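Local atomic coordinates of response regulator receiver (Brucella melitensis biovar Abortus, PDB entry 4G97), a protein that probably acts as a phosphorylation-controlled two-component response regulator, pairing a sigma-factor-like region with a receiver domain. Residues L162-V167 against A248-A253. Sequence-based numbering, arbitrary orientation.
Sequences LGHEVV and ALISQA
Ile250 is the one residue of helix segment 248-253 that reaches residues 162-167, and it meets two side chains there. Its CG2 methyl comes to 3.8 Å from NE2 of His164, approaching the ring obliquely, while its CD1 lies at the limit of touching, 4.5 Å from CD1 of Leu162. The fork in the side chain explains the division: CG2 stands anti to the backbone N, whereas chi1 of -67° sets CG1 anti to the carbonyl carbon and the extended chi2 (166°) brings CD1 up to the leucine methyl. No hydrogen bond crosses; the contact is purely van der Waals and buries just 96 Å² in all, with the two nearest CA atoms, those of Leu162 and Ile250, still 9.7 Å apart. Both ring nitrogens have partners elsewhere: NE2 bonds OE1 of Gln137 and ND1 the backbone N of Thr140, so the ring's rotation is fixed. The carbonyl O of Leu162 lies over one face of the imidazole, nearer its edge than its middle, 4.3 Å above the ring plane. This is the receiver domain, a parallel sheet in strand order 2-1-3-4-5, and the contact joins the turn between helix 149-161 and edge strand 165-170 to the long C-terminal helix 243-265. Gly163, with phi 95°, ends the first of these helices in a Schellman motif, turning the chain between Leu162 and His164. Val159 of helix 149-161 touches both His164 and Ile250, and Gln137 also packs on Leu162 and Ile250. The next two residues of the helix, Ser251 and Gln252, both hydrogen-bond through OG and OE1 to Arg96 NH1, tying this helix to helix 94-104 of the sigma-like region.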
loop_
_atom_site.group_PDB
_atom_site.type_symbol
_atom_site.label_atom_id
_atom_site.label_comp_id
_atom_site.label_asym_id
_atom_site.label_seq_id
_atom_site.Cartn_x
_atom_site.Cartn_y
_atom_site.Cartn_z
ATOM N N LEU A 162 2.375 17.517 -0.785
ATOM C CA LEU A 162 2.032 17.010 0.544
ATOM C C LEU A 162 2.939 17.602 1.642
ATOM O O LEU A 162 2.732 17.318 2.814
ATOM C CB LEU A 162 2.148 15.479 0.565
ATOM C CG LEU A 162 1.131 14.673 -0.238
ATOM C CD1 LEU A 162 1.609 13.245 -0.432
ATOM C CD2 LEU A 162 -0.232 14.687 0.429
ATOM N N GLY A 163 3.956 18.361 1.246
ATOM C CA GLY A 163 4.900 19.006 2.155
ATOM C C GLY A 163 6.171 18.225 2.413
ATOM O O GLY A 163 6.928 18.574 3.313
ATOM N N HIS A 164 6.429 17.172 1.628
ATOM C CA HIS A 164 7.619 16.362 1.807
ATOM C C HIS A 164 8.784 16.921 1.033
ATOM O O HIS A 164 8.612 17.794 0.183
ATOM C CB HIS A 164 7.365 14.870 1.456
ATOM C CG HIS A 164 6.240 14.252 2.226
ATOM N ND1 HIS A 164 6.263 14.176 3.607
ATOM C CD2 HIS A 164 5.078 13.734 1.776
ATOM C CE1 HIS A 164 5.106 13.643 3.955
ATOM N NE2 HIS A 164 4.362 13.348 2.878
ATOM N N GLU A 165 9.976 16.433 1.335
ATOM C CA GLU A 165 11.168 16.902 0.658
ATOM C C GLU A 165 11.843 15.758 -0.092
ATOM O O GLU A 165 12.151 14.731 0.502
ATOM C CB GLU A 165 12.142 17.535 1.675
ATOM C CG GLU A 165 13.399 18.108 1.036
ATOM C CD GLU A 165 14.544 18.388 1.992
ATOM O OE1 GLU A 165 14.311 18.397 3.221
ATOM O OE2 GLU A 165 15.681 18.585 1.509
ATOM N N VAL A 166 12.100 15.953 -1.389
ATOM C CA VAL A 166 12.815 14.968 -2.180
ATOM C C VAL A 166 14.303 15.294 -2.068
ATOM O O VAL A 166 14.749 16.329 -2.581
ATOM C CB VAL A 166 12.335 14.886 -3.648
ATOM C CG1 VAL A 166 13.195 13.902 -4.443
ATOM C CG2 VAL A 166 10.871 14.489 -3.711
ATOM N N VAL A 167 15.066 14.397 -1.426
ATOM C CA VAL A 167 16.501 14.590 -1.214
ATOM C C VAL A 167 17.306 14.358 -2.481
ATOM O O VAL A 167 18.448 14.789 -2.567
ATOM C CB VAL A 167 17.068 13.823 0.017
ATOM C CG1 VAL A 167 16.299 14.186 1.279
ATOM C CG2 VAL A 167 17.075 12.308 -0.205
ATOM N N ALA A 248 -2.094 8.114 -0.570
ATOM C CA ALA A 248 -2.657 7.154 0.373
ATOM C C ALA A 248 -1.613 6.241 0.949
ATOM O O ALA A 248 -1.633 6.000 2.151
ATOM C CB ALA A 248 -3.740 6.324 -0.302
ATOM N N LEU A 249 -0.726 5.702 0.105
ATOM C CA LEU A 249 0.289 4.775 0.573
ATOM C C LEU A 249 1.389 5.447 1.388
ATOM O O LEU A 249 1.843 4.856 2.355
ATOM C CB LEU A 249 0.817 3.883 -0.532
ATOM C CG LEU A 249 -0.237 2.922 -1.113
ATOM C CD1 LEU A 249 0.264 2.302 -2.391
ATOM C CD2 LEU A 249 -0.650 1.854 -0.093
ATOM N N ILE A 250 1.748 6.706 1.056
ATOM C CA ILE A 250 2.701 7.464 1.874
ATOM C C ILE A 250 2.083 7.703 3.250
ATOM O O ILE A 250 2.750 7.485 4.263
ATOM C CB ILE A 250 3.195 8.789 1.222
ATOM C CG1 ILE A 250 4.036 8.479 -0.016
ATOM C CG2 ILE A 250 4.035 9.608 2.243
ATOM C CD1 ILE A 250 4.282 9.691 -0.899
ATOM N N SER A 251 0.804 8.114 3.279
ATOM C CA SER A 251 0.063 8.350 4.511
ATOM C C SER A 251 0.066 7.095 5.407
ATOM O O SER A 251 0.366 7.203 6.599
ATOM C CB SER A 251 -1.369 8.773 4.204
ATOM O OG SER A 251 -2.086 8.945 5.415
ATOM N N GLN A 252 -0.275 5.916 4.847
ATOM C CA GLN A 252 -0.251 4.667 5.617
ATOM C C GLN A 252 1.143 4.366 6.144
ATOM O O GLN A 252 1.286 4.008 7.309
ATOM C CB GLN A 252 -0.736 3.477 4.778
ATOM C CG GLN A 252 -2.216 3.492 4.469
ATOM C CD GLN A 252 -3.080 3.463 5.692
ATOM O OE1 GLN A 252 -3.675 4.459 6.041
ATOM N NE2 GLN A 252 -3.208 2.319 6.344
ATOM N N ALA A 253 2.167 4.496 5.294
ATOM C CA ALA A 253 3.555 4.194 5.677
ATOM C C ALA A 253 4.028 5.037 6.872
ATOM O O ALA A 253 4.726 4.514 7.739
ATOM C CB ALA A 253 4.491 4.388 4.496
#